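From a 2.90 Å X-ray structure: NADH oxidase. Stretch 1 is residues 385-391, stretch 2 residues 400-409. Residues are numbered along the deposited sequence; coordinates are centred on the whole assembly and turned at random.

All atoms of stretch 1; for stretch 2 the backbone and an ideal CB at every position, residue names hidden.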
# COMPACT_ATOMS: atom_id res chain seq x y z
N ARG A 385 14.49 12.31 11.44
CA ARG A 385 13.17 12.69 11.11
C ARG A 385 12.96 12.50 9.62
O ARG A 385 13.75 13.01 8.86
CB ARG A 385 13.02 14.14 11.49
CG ARG A 385 11.65 14.68 11.17
CD ARG A 385 11.56 16.14 11.46
NE ARG A 385 10.43 16.80 10.82
CZ ARG A 385 10.34 18.14 10.67
NH1 ARG A 385 11.36 18.94 11.14
NH2 ARG A 385 9.25 18.70 10.05
N LEU A 386 11.92 11.75 9.21
CA LEU A 386 11.54 11.68 7.79
C LEU A 386 11.04 12.98 7.32
O LEU A 386 10.32 13.64 8.05
CB LEU A 386 10.33 10.80 7.53
CG LEU A 386 10.30 9.34 7.09
CD1 LEU A 386 11.47 9.16 6.16
CD2 LEU A 386 10.46 8.51 8.30
N LEU A 387 11.32 13.29 6.07
CA LEU A 387 10.94 14.56 5.45
C LEU A 387 10.29 14.41 4.07
O LEU A 387 9.75 15.39 3.56
CB LEU A 387 12.16 15.45 5.26
CG LEU A 387 13.01 15.92 6.41
CD1 LEU A 387 14.21 16.60 5.79
CD2 LEU A 387 12.26 16.85 7.23
N GLY A 388 10.38 13.24 3.44
CA GLY A 388 9.79 13.01 2.14
C GLY A 388 10.16 11.65 1.71
O GLY A 388 10.94 11.02 2.37
N GLY A 389 9.62 11.17 0.60
CA GLY A 389 9.80 9.76 0.25
C GLY A 389 9.21 9.52 -1.13
O GLY A 389 8.35 10.30 -1.56
N ALA A 390 9.69 8.52 -1.86
CA ALA A 390 9.02 8.17 -3.10
C ALA A 390 8.86 6.69 -3.18
O ALA A 390 9.65 5.97 -2.62
CB ALA A 390 9.78 8.64 -4.22
N VAL A 391 7.85 6.17 -3.81
CA VAL A 391 8.09 4.79 -4.23
C VAL A 391 7.64 4.63 -5.66
O VAL A 391 6.72 5.36 -6.08
CB VAL A 391 7.49 3.68 -3.31
CG1 VAL A 391 6.87 4.21 -2.03
CG2 VAL A 391 6.57 2.88 -4.08
N UNK A 400 2.56 1.71 -1.17
CA UNK A 400 3.32 1.79 0.06
C UNK A 400 3.60 3.30 0.43
O UNK A 400 3.80 3.64 1.56
CB UNK A 400 4.63 1.01 -0.09
N UNK A 401 3.56 4.22 -0.53
CA UNK A 401 3.75 5.61 -0.21
C UNK A 401 2.85 6.02 0.94
O UNK A 401 3.23 6.86 1.74
CB UNK A 401 3.49 6.48 -1.44
N UNK A 402 1.66 5.41 1.06
CA UNK A 402 0.73 5.79 2.10
C UNK A 402 1.37 5.62 3.49
O UNK A 402 1.12 6.39 4.39
CB UNK A 402 -0.55 4.96 1.99
N UNK A 403 2.25 4.63 3.65
CA UNK A 403 2.90 4.41 4.90
C UNK A 403 3.71 5.63 5.31
O UNK A 403 3.62 6.11 6.44
CB UNK A 403 3.79 3.17 4.82
N UNK A 404 4.48 6.17 4.37
CA UNK A 404 5.34 7.28 4.69
C UNK A 404 4.51 8.48 4.95
O UNK A 404 4.86 9.25 5.83
CB UNK A 404 6.35 7.55 3.57
N UNK A 405 3.41 8.67 4.22
CA UNK A 405 2.51 9.75 4.57
C UNK A 405 1.99 9.57 5.99
O UNK A 405 1.92 10.55 6.73
CB UNK A 405 1.35 9.82 3.58
N UNK A 406 1.66 8.36 6.42
CA UNK A 406 1.28 8.21 7.85
C UNK A 406 2.38 8.71 8.82
O UNK A 406 2.10 9.37 9.79
CB UNK A 406 0.97 6.74 8.15
N UNK A 407 3.64 8.39 8.53
CA UNK A 407 4.77 8.79 9.36
C UNK A 407 5.04 10.27 9.30
O UNK A 407 5.18 10.91 10.31
CB UNK A 407 6.03 8.03 8.94
N UNK A 408 5.08 10.83 8.12
CA UNK A 408 5.17 12.25 7.97
C UNK A 408 4.16 13.04 8.79
O UNK A 408 4.39 14.21 9.12
CB UNK A 408 5.01 12.60 6.49
N UNK A 409 3.05 12.41 9.15
CA UNK A 409 1.95 13.18 9.68
C UNK A 409 2.17 13.60 11.13
O UNK A 409 1.99 14.79 11.47
CB UNK A 409 0.65 12.37 9.56

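The helix of stretch 2 runs nearly antiparallel to the strand 386-391, at 156° between their directions and 8.4 Å at closest approach. What stretch 1 offers it is mostly apolar: Leu386 at one end, Val391 at the other, both with CA-to-CB toward the helix, and between them Gly389, the position where a CB would point at the helix.

Position 400 points its CB sideways, and the ideal CB lies 4.4 Å from Val391 CG1. Stretch 1 sets no charge or hydrogen-bonding group beside it, so any residue with an aliphatic first segment would do, and a long one could run past the contact. It is Arg400: its CB lies against the valine methyl, while the guanidinium finds its hydrogen bonds elsewhere in the structure.

At position 401 the CB is again sideways, its ideal position 4.1 Å from Val391 CG1, which also sits 3.6 Å from the backbone N of 401. The strand passes within reach of a longer side chain, so an apolar side chain with reach, such as isoleucine, leucine or methionine, suits. Ile401, with chi1 t and chi2 p, brings its end nearer than its CB promises: CD1 reaches 3.8 Å from Gly389 O, 4.0 Å from Ala390 CA and 4.1 Å from Val391 CG1, so one methyl touches three successive residues.

Positions 402 and 403 are out of reach of stretch 1, which sets no preference there; any helix-compatible side chain, polar or apolar, would do. They are Asp402, whose OD1 is hydrogen-bonded elsewhere in the structure, and Val403.

Position 404 points toward the strand, where Gly389 leaves a gap. The ideal CB stands 5.3 Å from Gly389 CA, room enough for a branched or long aliphatic side chain but too far for alanine to fill. Leu404 takes the place, and its CD1 packs 3.8 Å from Gly389 CA. The fit depends on the glycine: a CB there would point toward the helix and come 2.4 Å from Leu404 CD1, a clash. Here the strand gives up a side chain and the helix supplies one.

Positions 405 and 406 are out of reach, free to be small or large as far as stretch 1 is concerned; both are alanine, Ala405 and Ala406.

Position 407 points toward stretch 1, with its ideal CB 4.5 Å from Leu386 CD2. A medium apolar side chain would suit this edge of the contact. Leu407 makes a light one, CD1 to Leu386 CD2 at 4.4 Å.

Position 408 is the subtler case. Its CB is sideways, and nothing of stretch 1 lies within 5.5 Å of the ideal CB, yet its CA is 6.4 Å from that of Leu386. A side chain with reach, leucine or methionine for instance, is the natural way to close the space. Leu408 does so with both chi angles off the usual wells: CD1 comes 3.5 Å from Leu386 O and 3.6 Å from Leu386 CB, and lies 3.9 Å from Leu387 N. No hydrogen bond crosses the interface, so packing carries this contact.

Position 409 is out of reach and unconstrained by stretch 1; it is His409.

Stretch 2 400-409: RIDVLAALLH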
# COMPACT_ATOMS: atom_id res chain seq x y z
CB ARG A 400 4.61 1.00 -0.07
CG ARG A 400 4.56 -0.43 0.33
CD ARG A 400 5.77 -1.21 -0.07
NE ARG A 400 5.43 -1.92 -1.28
CZ ARG A 400 5.38 -3.24 -1.38
NH1 ARG A 400 5.69 -3.99 -0.35
NH2 ARG A 400 5.03 -3.79 -2.53
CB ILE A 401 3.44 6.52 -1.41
CG1 ILE A 401 4.03 7.89 -1.20
CG2 ILE A 401 2.02 6.72 -1.56
CD1 ILE A 401 5.43 7.94 -1.37
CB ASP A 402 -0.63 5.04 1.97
CG ASP A 402 -1.52 5.67 0.92
OD1 ASP A 402 -1.23 6.85 0.53
OD2 ASP A 402 -2.53 5.03 0.43
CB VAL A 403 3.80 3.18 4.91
CG1 VAL A 403 4.54 3.11 6.27
CG2 VAL A 403 2.93 1.97 4.83
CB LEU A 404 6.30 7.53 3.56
CG LEU A 404 7.20 6.42 3.08
CD1 LEU A 404 7.86 6.93 1.80
CD2 LEU A 404 8.18 6.16 4.17
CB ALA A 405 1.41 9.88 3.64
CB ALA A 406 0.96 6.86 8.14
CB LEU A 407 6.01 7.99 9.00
CG LEU A 407 5.95 6.51 9.37
CD1 LEU A 407 7.03 5.80 8.72
CD2 LEU A 407 6.11 6.36 10.82
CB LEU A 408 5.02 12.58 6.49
CG LEU A 408 6.24 13.14 5.73
CD1 LEU A 408 7.46 12.58 6.24
CD2 LEU A 408 6.09 12.73 4.41
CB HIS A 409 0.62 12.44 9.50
CG HIS A 409 -0.58 13.33 9.52
ND1 HIS A 409 -1.29 13.57 10.69
CD2 HIS A 409 -1.18 14.04 8.54
CE1 HIS A 409 -2.26 14.43 10.43
NE2 HIS A 409 -2.22 14.74 9.14
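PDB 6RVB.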